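Local coordinates for actin-binding protein (Saccharomyces cerevisiae, PDB 1HQZ) that binds actin filaments, probably through this N-terminal cofilin-homology domain, and recruits the ARP2/3 complex to filament sides, regulating actin assembly by that complex, at residues 84-89 with 118-123; 54-59 with 124-129; 62-67 with 94-99; 31-36 with 43-48. All coordinates share one frame; numbering follows the deposited sequence.

Contact 1: residues 84-89 with 118-123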
# COMPACT_ATOMS: atom_id res chain seq x y z
N ILE A 84 2.14 -1.52 1.94
CA ILE A 84 3.13 -0.59 2.45
C ILE A 84 2.50 0.55 3.23
O ILE A 84 1.60 1.22 2.75
CB ILE A 84 3.98 -0.02 1.28
CG1 ILE A 84 4.87 -1.14 0.72
CG2 ILE A 84 4.81 1.17 1.75
CD1 ILE A 84 5.63 -0.76 -0.50
N GLY A 85 2.99 0.74 4.45
CA GLY A 85 2.52 1.82 5.29
C GLY A 85 3.57 2.90 5.15
O GLY A 85 4.66 2.81 5.70
N TRP A 86 3.23 3.93 4.39
CA TRP A 86 4.12 5.05 4.12
C TRP A 86 3.84 6.18 5.12
O TRP A 86 2.76 6.78 5.12
CB TRP A 86 3.89 5.49 2.67
CG TRP A 86 4.60 6.72 2.25
CD1 TRP A 86 4.08 7.98 2.19
CD2 TRP A 86 5.96 6.82 1.82
NE1 TRP A 86 5.02 8.85 1.73
CE2 TRP A 86 6.19 8.18 1.50
CE3 TRP A 86 7.01 5.90 1.67
CZ2 TRP A 86 7.43 8.64 1.04
CZ3 TRP A 86 8.24 6.36 1.21
CH2 TRP A 86 8.44 7.72 0.90
N CYS A 87 4.82 6.46 5.98
CA CYS A 87 4.68 7.50 7.01
C CYS A 87 5.91 8.40 7.00
O CYS A 87 6.77 8.27 7.87
CB CYS A 87 4.53 6.83 8.39
SG CYS A 87 4.17 7.94 9.77
N PRO A 88 5.99 9.34 6.04
CA PRO A 88 7.12 10.28 5.89
C PRO A 88 7.20 11.29 7.02
O PRO A 88 6.19 11.65 7.63
CB PRO A 88 6.84 10.93 4.54
CG PRO A 88 5.35 11.03 4.55
CD PRO A 88 4.91 9.68 5.10
N ASP A 89 8.42 11.75 7.31
CA ASP A 89 8.64 12.72 8.37
C ASP A 89 7.84 14.00 8.19
O ASP A 89 7.31 14.54 9.16
CB ASP A 89 10.13 13.07 8.49
CG ASP A 89 10.99 11.88 8.93
OD1 ASP A 89 10.43 10.90 9.47
OD2 ASP A 89 12.22 11.93 8.74
N VAL A 118 5.18 -3.87 5.15
CA VAL A 118 6.34 -3.03 5.35
C VAL A 118 5.98 -1.61 5.76
O VAL A 118 4.98 -1.05 5.30
CB VAL A 118 7.21 -2.95 4.06
CG1 VAL A 118 8.32 -1.93 4.23
CG2 VAL A 118 7.83 -4.31 3.76
N THR A 119 6.79 -1.03 6.64
CA THR A 119 6.62 0.34 7.08
C THR A 119 7.75 1.11 6.39
O THR A 119 8.92 0.70 6.43
CB THR A 119 6.74 0.47 8.61
OG1 THR A 119 5.60 -0.13 9.24
CG2 THR A 119 6.83 1.94 9.01
N ALA A 120 7.40 2.21 5.73
CA ALA A 120 8.40 3.01 5.02
C ALA A 120 8.29 4.50 5.34
O ALA A 120 7.20 5.00 5.60
CB ALA A 120 8.25 2.78 3.53
N ARG A 121 9.42 5.19 5.28
CA ARG A 121 9.50 6.63 5.55
C ARG A 121 10.08 7.40 4.37
O ARG A 121 9.79 8.58 4.19
CB ARG A 121 10.39 6.89 6.76
CG ARG A 121 9.77 6.56 8.09
CD ARG A 121 10.79 6.76 9.19
NE ARG A 121 11.54 8.01 9.01
CZ ARG A 121 12.85 8.07 8.80
NH1 ARG A 121 13.57 6.96 8.75
NH2 ARG A 121 13.44 9.25 8.63
N ASP A 122 10.92 6.74 3.57
CA ASP A 122 11.53 7.37 2.42
C ASP A 122 11.91 6.32 1.38
O ASP A 122 11.72 5.11 1.60
CB ASP A 122 12.78 8.15 2.85
CG ASP A 122 13.83 7.26 3.45
OD1 ASP A 122 14.40 6.43 2.71
OD2 ASP A 122 14.10 7.38 4.67
N GLU A 123 12.46 6.76 0.25
CA GLU A 123 12.83 5.85 -0.83
C GLU A 123 13.79 4.74 -0.45
O GLU A 123 13.74 3.66 -1.04
CB GLU A 123 13.40 6.64 -2.02
CG GLU A 123 12.34 7.38 -2.83
CD GLU A 123 12.01 8.76 -2.28
OE1 GLU A 123 11.63 8.86 -1.09
OE2 GLU A 123 12.14 9.74 -3.04
O HOH W 1 10.20 11.31 5.54

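Contact 2: residues 54-59 with 124-129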
# COMPACT_ATOMS: atom_id res chain seq x y z
N ASP A 54 7.43 1.29 -10.71
CA ASP A 54 6.76 2.60 -10.69
C ASP A 54 6.12 2.82 -9.31
O ASP A 54 6.18 3.91 -8.74
CB ASP A 54 5.69 2.68 -11.77
CG ASP A 54 6.24 3.11 -13.13
OD1 ASP A 54 7.47 3.18 -13.30
OD2 ASP A 54 5.41 3.38 -14.02
N PHE A 55 5.50 1.77 -8.79
CA PHE A 55 4.84 1.80 -7.49
C PHE A 55 5.74 2.39 -6.41
O PHE A 55 5.38 3.34 -5.72
CB PHE A 55 4.44 0.36 -7.12
CG PHE A 55 3.88 0.20 -5.72
CD1 PHE A 55 2.78 0.95 -5.30
CD2 PHE A 55 4.42 -0.76 -4.86
CE1 PHE A 55 2.21 0.73 -4.04
CE2 PHE A 55 3.87 -0.99 -3.61
CZ PHE A 55 2.76 -0.24 -3.20
N LEU A 56 6.94 1.84 -6.29
CA LEU A 56 7.88 2.28 -5.27
C LEU A 56 8.29 3.75 -5.37
O LEU A 56 8.74 4.34 -4.39
CB LEU A 56 9.11 1.38 -5.28
CG LEU A 56 8.73 -0.08 -5.01
CD1 LEU A 56 9.95 -0.98 -5.17
CD2 LEU A 56 8.15 -0.20 -3.60
N GLN A 57 8.10 4.33 -6.55
CA GLN A 57 8.45 5.73 -6.77
C GLN A 57 7.27 6.67 -6.75
O GLN A 57 7.40 7.85 -7.09
CB GLN A 57 9.12 5.86 -8.12
CG GLN A 57 10.39 5.07 -8.29
CD GLN A 57 11.00 5.36 -9.63
OE1 GLN A 57 10.57 4.81 -10.65
NE2 GLN A 57 11.98 6.24 -9.64
N LEU A 58 6.10 6.20 -6.36
CA LEU A 58 4.94 7.07 -6.42
C LEU A 58 4.36 7.54 -5.10
O LEU A 58 3.24 8.04 -5.07
CB LEU A 58 3.83 6.40 -7.24
CG LEU A 58 4.13 5.93 -8.67
CD1 LEU A 58 3.02 6.43 -9.59
CD2 LEU A 58 5.44 6.49 -9.17
N PHE A 59 5.12 7.39 -4.02
CA PHE A 59 4.63 7.85 -2.72
C PHE A 59 4.97 9.32 -2.49
O PHE A 59 6.02 9.81 -2.94
CB PHE A 59 5.21 6.99 -1.59
CG PHE A 59 4.65 5.58 -1.54
CD1 PHE A 59 5.30 4.55 -2.22
CD2 PHE A 59 3.47 5.31 -0.85
CE1 PHE A 59 4.77 3.23 -2.20
CE2 PHE A 59 2.94 4.02 -0.83
CZ PHE A 59 3.59 2.97 -1.51
N ASP A 124 14.64 4.97 0.54
CA ASP A 124 15.58 3.93 0.95
C ASP A 124 14.85 2.75 1.59
O ASP A 124 15.37 1.63 1.61
CB ASP A 124 16.62 4.50 1.93
CG ASP A 124 17.70 5.33 1.23
OD1 ASP A 124 18.59 5.85 1.93
OD2 ASP A 124 17.65 5.47 -0.02
N ASP A 125 13.65 3.00 2.09
CA ASP A 125 12.85 1.94 2.71
C ASP A 125 12.09 1.16 1.64
O ASP A 125 11.44 0.16 1.94
CB ASP A 125 11.86 2.53 3.70
CG ASP A 125 12.53 3.21 4.86
OD1 ASP A 125 13.62 2.74 5.26
OD2 ASP A 125 11.98 4.21 5.39
N LEU A 126 12.18 1.62 0.40
CA LEU A 126 11.49 0.99 -0.71
C LEU A 126 12.44 0.50 -1.81
O LEU A 126 12.20 0.73 -3.00
CB LEU A 126 10.45 1.96 -1.30
CG LEU A 126 9.36 2.49 -0.35
CD1 LEU A 126 8.56 3.60 -1.04
CD2 LEU A 126 8.44 1.36 0.07
N ASP A 127 13.52 -0.16 -1.42
CA ASP A 127 14.46 -0.68 -2.41
C ASP A 127 13.80 -1.90 -3.04
O ASP A 127 13.43 -2.84 -2.35
CB ASP A 127 15.78 -1.09 -1.74
CG ASP A 127 16.69 -1.84 -2.69
OD1 ASP A 127 17.13 -1.24 -3.70
OD2 ASP A 127 16.95 -3.04 -2.44
N GLU A 128 13.67 -1.89 -4.36
CA GLU A 128 13.01 -2.98 -5.07
C GLU A 128 13.54 -4.39 -4.81
O GLU A 128 12.76 -5.32 -4.64
CB GLU A 128 13.00 -2.69 -6.58
CG GLU A 128 12.30 -3.77 -7.40
CD GLU A 128 11.93 -3.31 -8.81
OE1 GLU A 128 12.57 -2.37 -9.32
OE2 GLU A 128 11.01 -3.91 -9.41
N ASN A 129 14.86 -4.55 -4.78
CA ASN A 129 15.42 -5.88 -4.55
C ASN A 129 15.19 -6.37 -3.12
O ASN A 129 14.91 -7.55 -2.90
CB ASN A 129 16.91 -5.89 -4.87
CG ASN A 129 17.17 -5.84 -6.36
OD1 ASN A 129 16.61 -6.64 -7.13
ND2 ASN A 129 18.03 -4.92 -6.79

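Contact 3: residues 62-67 with 94-99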
# COMPACT_ATOMS: atom_id res chain seq x y z
N THR A 62 5.01 14.09 1.70
CA THR A 62 4.33 15.00 2.62
C THR A 62 3.03 14.42 3.16
O THR A 62 2.31 15.09 3.90
CB THR A 62 4.00 16.36 1.94
OG1 THR A 62 3.09 16.15 0.85
CG2 THR A 62 5.28 17.03 1.43
N LYS A 63 2.72 13.17 2.81
CA LYS A 63 1.48 12.55 3.25
C LYS A 63 1.66 11.12 3.70
O LYS A 63 2.55 10.41 3.23
CB LYS A 63 0.44 12.55 2.13
CG LYS A 63 0.14 13.90 1.52
CD LYS A 63 -0.76 13.73 0.31
CE LYS A 63 -0.94 15.04 -0.44
NZ LYS A 63 -1.84 14.85 -1.61
N VAL A 64 0.79 10.70 4.62
CA VAL A 64 0.79 9.33 5.11
C VAL A 64 -0.07 8.59 4.09
O VAL A 64 -1.22 8.97 3.86
CB VAL A 64 0.12 9.23 6.49
CG1 VAL A 64 -0.12 7.77 6.86
CG2 VAL A 64 0.98 9.89 7.53
N GLN A 65 0.47 7.56 3.48
CA GLN A 65 -0.28 6.82 2.48
C GLN A 65 -0.14 5.32 2.64
O GLN A 65 0.72 4.84 3.38
CB GLN A 65 0.19 7.20 1.07
CG GLN A 65 0.20 8.70 0.80
CD GLN A 65 0.88 9.03 -0.51
OE1 GLN A 65 2.02 8.65 -0.75
NE2 GLN A 65 0.17 9.76 -1.37
N TYR A 66 -0.98 4.57 1.94
CA TYR A 66 -0.90 3.13 2.01
C TYR A 66 -0.89 2.61 0.60
O TYR A 66 -1.63 3.10 -0.26
CB TYR A 66 -2.09 2.57 2.79
CG TYR A 66 -2.20 3.20 4.17
CD1 TYR A 66 -2.85 4.42 4.35
CD2 TYR A 66 -1.56 2.62 5.26
CE1 TYR A 66 -2.84 5.06 5.59
CE2 TYR A 66 -1.55 3.25 6.50
CZ TYR A 66 -2.18 4.47 6.66
OH TYR A 66 -2.13 5.11 7.87
N GLY A 67 -0.00 1.65 0.35
CA GLY A 67 0.12 1.07 -0.97
C GLY A 67 -0.18 -0.42 -0.91
O GLY A 67 -0.01 -1.07 0.13
N LYS A 94 -0.14 15.06 13.68
CA LYS A 94 -1.23 14.22 14.13
C LYS A 94 -1.47 12.95 13.33
O LYS A 94 -1.88 11.94 13.89
CB LYS A 94 -2.52 15.05 14.19
CG LYS A 94 -2.46 16.19 15.18
CD LYS A 94 -3.76 16.97 15.20
CE LYS A 94 -3.67 18.17 16.14
NZ LYS A 94 -4.92 18.99 16.12
N THR A 95 -1.22 13.00 12.02
CA THR A 95 -1.43 11.81 11.20
C THR A 95 -0.31 10.80 11.43
O THR A 95 -0.53 9.59 11.38
CB THR A 95 -1.52 12.16 9.69
OG1 THR A 95 -0.27 12.71 9.25
CG2 THR A 95 -2.62 13.17 9.44
N ARG A 96 0.90 11.29 11.68
CA ARG A 96 2.03 10.42 11.94
C ARG A 96 1.86 9.75 13.30
O ARG A 96 2.31 8.62 13.51
CB ARG A 96 3.34 11.21 11.93
CG ARG A 96 3.87 11.52 10.54
CD ARG A 96 5.23 12.18 10.61
NE ARG A 96 5.14 13.56 11.08
CZ ARG A 96 5.76 14.03 12.15
NH1 ARG A 96 6.53 13.25 12.88
NH2 ARG A 96 5.61 15.31 12.49
N ALA A 97 1.22 10.46 14.23
CA ALA A 97 1.00 9.93 15.57
C ALA A 97 -0.10 8.88 15.58
O ALA A 97 -0.20 8.09 16.51
CB ALA A 97 0.65 11.06 16.51
N SER A 98 -0.92 8.86 14.53
CA SER A 98 -2.01 7.89 14.45
C SER A 98 -1.69 6.77 13.47
O SER A 98 -2.47 5.83 13.32
CB SER A 98 -3.30 8.60 14.02
OG SER A 98 -3.64 9.63 14.94
N PHE A 99 -0.54 6.87 12.83
CA PHE A 99 -0.09 5.90 11.84
C PHE A 99 -0.10 4.44 12.28
O PHE A 99 -0.67 3.60 11.61
CB PHE A 99 1.31 6.26 11.34
CG PHE A 99 1.90 5.22 10.42
CD1 PHE A 99 1.39 5.04 9.14
CD2 PHE A 99 2.96 4.42 10.84
CE1 PHE A 99 1.93 4.06 8.29
CE2 PHE A 99 3.50 3.45 10.00
CZ PHE A 99 2.98 3.27 8.72

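Contact 4: residues 31-36 with 43-48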
# COMPACT_ATOMS: atom_id res chain seq x y z
N THR A 31 -1.76 -3.65 -11.08
CA THR A 31 -1.20 -4.59 -10.11
C THR A 31 -0.81 -3.91 -8.81
O THR A 31 -0.32 -4.54 -7.88
CB THR A 31 0.05 -5.28 -10.67
OG1 THR A 31 1.06 -4.31 -10.92
CG2 THR A 31 -0.30 -6.00 -11.96
N TRP A 32 -0.99 -2.60 -8.75
CA TRP A 32 -0.69 -1.87 -7.53
C TRP A 32 -1.59 -0.66 -7.37
O TRP A 32 -2.16 -0.17 -8.34
CB TRP A 32 0.79 -1.47 -7.46
CG TRP A 32 1.28 -0.54 -8.54
CD1 TRP A 32 2.00 -0.88 -9.65
CD2 TRP A 32 1.18 0.88 -8.54
NE1 TRP A 32 2.37 0.25 -10.34
CE2 TRP A 32 1.88 1.35 -9.68
CE3 TRP A 32 0.57 1.82 -7.69
CZ2 TRP A 32 1.98 2.71 -10.00
CZ3 TRP A 32 0.67 3.16 -8.00
CH2 TRP A 32 1.38 3.60 -9.15
N LEU A 33 -1.70 -0.19 -6.14
CA LEU A 33 -2.55 0.94 -5.78
C LEU A 33 -1.97 1.68 -4.59
O LEU A 33 -1.40 1.07 -3.69
CB LEU A 33 -3.95 0.43 -5.38
CG LEU A 33 -4.80 1.32 -4.45
CD1 LEU A 33 -5.31 2.54 -5.21
CD2 LEU A 33 -5.98 0.49 -3.89
N ILE A 34 -2.11 3.00 -4.60
CA ILE A 34 -1.66 3.81 -3.47
C ILE A 34 -2.86 4.67 -3.09
O ILE A 34 -3.43 5.36 -3.94
CB ILE A 34 -0.50 4.77 -3.84
CG1 ILE A 34 0.79 3.97 -4.08
CG2 ILE A 34 -0.30 5.80 -2.72
CD1 ILE A 34 2.03 4.84 -4.37
N ILE A 35 -3.26 4.61 -1.82
CA ILE A 35 -4.37 5.45 -1.38
C ILE A 35 -3.82 6.58 -0.53
O ILE A 35 -2.96 6.37 0.33
CB ILE A 35 -5.43 4.66 -0.57
CG1 ILE A 35 -4.80 4.09 0.70
CG2 ILE A 35 -6.06 3.57 -1.44
CD1 ILE A 35 -5.80 3.43 1.62
N SER A 36 -4.32 7.79 -0.77
CA SER A 36 -3.86 8.98 -0.07
C SER A 36 -5.06 9.81 0.40
O SER A 36 -6.16 9.72 -0.17
CB SER A 36 -2.97 9.79 -1.02
OG SER A 36 -2.33 10.87 -0.36
N TYR A 43 -9.50 9.13 2.64
CA TYR A 43 -8.61 8.36 1.79
C TYR A 43 -9.30 7.82 0.55
O TYR A 43 -10.40 7.27 0.62
CB TYR A 43 -7.99 7.19 2.56
CG TYR A 43 -6.77 7.59 3.35
CD1 TYR A 43 -6.89 8.25 4.57
CD2 TYR A 43 -5.48 7.33 2.86
CE1 TYR A 43 -5.76 8.65 5.29
CE2 TYR A 43 -4.35 7.72 3.57
CZ TYR A 43 -4.49 8.38 4.78
OH TYR A 43 -3.37 8.77 5.49
N GLU A 44 -8.64 7.99 -0.59
CA GLU A 44 -9.16 7.50 -1.85
C GLU A 44 -7.99 7.12 -2.75
O GLU A 44 -6.84 7.49 -2.48
CB GLU A 44 -10.02 8.58 -2.52
CG GLU A 44 -9.29 9.88 -2.79
CD GLU A 44 -10.24 10.97 -3.28
OE1 GLU A 44 -9.76 12.07 -3.62
OE2 GLU A 44 -11.46 10.71 -3.31
N PRO A 45 -8.25 6.37 -3.83
CA PRO A 45 -7.18 5.97 -4.74
C PRO A 45 -6.47 7.18 -5.30
O PRO A 45 -7.11 8.07 -5.86
CB PRO A 45 -7.92 5.20 -5.83
CG PRO A 45 -9.07 4.61 -5.09
CD PRO A 45 -9.53 5.77 -4.23
N GLU A 46 -5.16 7.24 -5.15
CA GLU A 46 -4.42 8.36 -5.70
C GLU A 46 -3.82 7.96 -7.03
O GLU A 46 -3.86 8.72 -7.99
CB GLU A 46 -3.31 8.80 -4.76
CG GLU A 46 -2.50 9.94 -5.33
CD GLU A 46 -1.62 10.60 -4.31
OE1 GLU A 46 -0.43 10.21 -4.18
OE2 GLU A 46 -2.13 11.52 -3.63
N SER A 47 -3.28 6.75 -7.07
CA SER A 47 -2.66 6.25 -8.28
C SER A 47 -2.66 4.73 -8.32
O SER A 47 -2.77 4.07 -7.28
CB SER A 47 -1.23 6.75 -8.38
OG SER A 47 -0.54 6.45 -7.18
N THR A 48 -2.55 4.20 -9.53
CA THR A 48 -2.52 2.77 -9.77
C THR A 48 -1.60 2.61 -10.97
O THR A 48 -1.37 3.57 -11.70
CB THR A 48 -3.93 2.21 -10.12
OG1 THR A 48 -4.40 2.83 -11.32
CG2 THR A 48 -4.93 2.47 -8.98

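Contact 1: residues 84-89 with 118-123
Asp89 and Arg121 join in a salt bridge just past the ends of two parallel strands, 80-86 and 116-120. Followed outward, the arginine chain meets segment 84-89 at nearly every step. Its CB and CG lie by the carbonyl of Cys87, with CG 3.5 Å from Cys87 O. Arg121 CD comes within 4.2 Å of Asp89 OD1. The chain then bends at chi3 (44°), which turns NE back toward the aspartate. Arg121 NE donates to Asp89 OD1 at 3.1 Å, CZ stands opposite the carboxylate, and Arg121 NH2 reaches Asp89 OD2 at 2.9 Å. This is a side-on grip, one nitrogen to each oxygen on its syn side, with carboxylate and guanidinium planes 22° apart.

Along the strands and one residue beyond, three nearly straight bonds set the parallel register. Gly85 N gives to Val118 O at 2.8 Å, Ala120 N to Gly85 O, and Cys87 N to Ala120 O. Ala120 is small enough to let the Trp86 indole lie close, with CE3 3.8 Å from its CB. Farther out on that ring, Arg121 O sits over one face near the rim and Glu123 OE1 lies at the edge. Trp86 NE1 is satisfied elsewhere, by Asp60 O.

Strand 80-86, helix 93-110 and strand 116-120 form a beta-alpha-beta crossover, and this contact pairs its two strands. Chemically, apolar groups and buried backbone bonds hold the strand ends, whereas the exposed ion pair joins the loops that leave them and, being solvated, probably adds less stability than its short distances suggest.

Contact 2: residues 54-59 with 124-129
Leu56 and Leu126 meet obliquely, branch against branch, at the centre of a small apolar contact that has no hydrogen bond across it. In both residues chi1 near -60° sets CG anti to the carbonyl carbon, and chi2 (174° in Leu56, 171° in Leu126) then extends CD1 away from CA, out to its partners across the contact. Leu56 CD2 rests 3.9 Å from Leu126 CB and about as far from its CD2. The other branch, Leu56 CD1, lies against Leu126 O (3.6 Å) and Glu128 CA (3.7 Å), close also to the CB of the glutamate. Only the aliphatic root of Glu128 is used here.

Phe59 comes to Leu126 at about a right angle. Its CD1 lies 3.6 Å from Leu126 CD1, and the methyl approaches the ring obliquely. The same Leu126 CD1 is 3.4 Å from Leu56 O, so one methyl group fills the corner between the phenylalanine and the Leu56 carbonyl. Branched leucines suit this place because each offers two methyls to different neighbours. An alanine in place of Leu56 would probably open a gap beside Leu126 and the first turn of helix 128-136, leaving their packing against helix 52-56 slacker.

Asp127 is the N-cap of that helix, its OD2 accepting from Glu130 N. Leu126 also packs on Ile84 and Trp86 of strand 80-86, and the Phe59 ring stacks with Trp86. The contact thus lies over one face of the central sheet, where helix 52-56 and the link leading into helix 128-136 lie together.

Contact 3: residues 62-67 with 94-99
Val64 sends its two methyl groups to different places on helix 93-110. With CG1 anti to the backbone N (chi1 169°), that methyl comes 3.9 Å from Phe99 CD1, while CG2 lies beside the backbone N and meets Thr95 OG1 at 3.5 Å. The valine and threonine side chains lie side by side, pointing opposite ways. Thr95 holds its OG1 between the backbone N and the carbonyl carbon (chi1 63°), and the hydroxyl is bonded to Pro92 O, three residues earlier, just ahead of the helix. With its hydroxyl already engaged, the threonine can present itself to a methyl group in this largely apolar setting.

This is a helix packed on one face of the central mixed sheet of the ADF-homology fold, here at the start of strand 65-71. Helix 93-110 makes the crossover between strands 80-86 and 116-120, yet its first turns reach over to this neighbouring strand.

The Phe99 ring comes nearer the strand than its CB bond would suggest. It lies alongside Tyr66, the two side chains pointing opposite ways, with Phe99 CE1 4.0 Å from Tyr66 CE2 and Phe99 CD1 3.7 Å from Tyr66 OH. Both approaches are oblique. Long flat side chains can span the distance from helix to sheet, and the beta-branched valine suits the extended backbone just before the strand.

Contact 4: residues 31-36 with 43-48
Ile34 O takes two backbone donors from the facing strand, the mark of a classic beta bulge: Glu46 N binds it at 2.8 Å, and Ser47 N makes a weak bond at 3.4 Å. Ile34 N in turn gives to Ser47 O. Past the bulge the register has shifted by one residue, and Ser36 and Glu44 form a reciprocal pair, each N to the other's O at 3.1 Å. Pro45, which has no N-H to give, falls at the non-hydrogen-bonded position opposite Ile35, where none is needed.

Other polar groups look beyond the hairpin. Ser36 OG is bonded to Gln65 NE2, and Tyr43 OH to Val64 O. The Glu46 carboxylate has a weak hydrogen bond from Gln65 NE2 to OE1 and a long, weak ion pair between OE2 and Lys63 NZ. Ser47 OG, in contrast, is buried without any partner in the model, lying in the plane of the Trp32 ring at its edge, 3.6 Å from CZ3. Thr48 C sits over one face of that indole, 3.5 Å above its plane. An alanine at Trp32 would probably uncover the backbone of Thr48 and leave a gap beside Ser47.

Strands 32-37 and 43-49 make this hairpin, the latter at the edge of the sheet within the chain. Leu33 and Pro45 face helix 12-24, whereas Trp32 and Ile34 pack on Phe55 of helix 52-56, and strand 65-71 continues the sheet beyond strand 32-37.

In the fold
Along the chain contact 4 closes first, followed by the opening of contact 2, whose ends enclose contacts 1 and 3; the segments of these last two alternate. Contacts 1, 3 and 4 all reach one mixed sheet: contact 4 pairs its first two strands, contact 3 starts from the middle strand 65-71, and contact 1 joins the last two. Contacts 1 and 3 have centres about 9 Å apart, whereas those of contacts 1 and 4 lie about 15 Å apart without touching. Contact 2 touches the other three through Phe55, Leu58, Phe59 and Leu126. Together they consolidate a single ADF-homology domain, probably the actin-binding module of this longer protein, with helices packed on both faces.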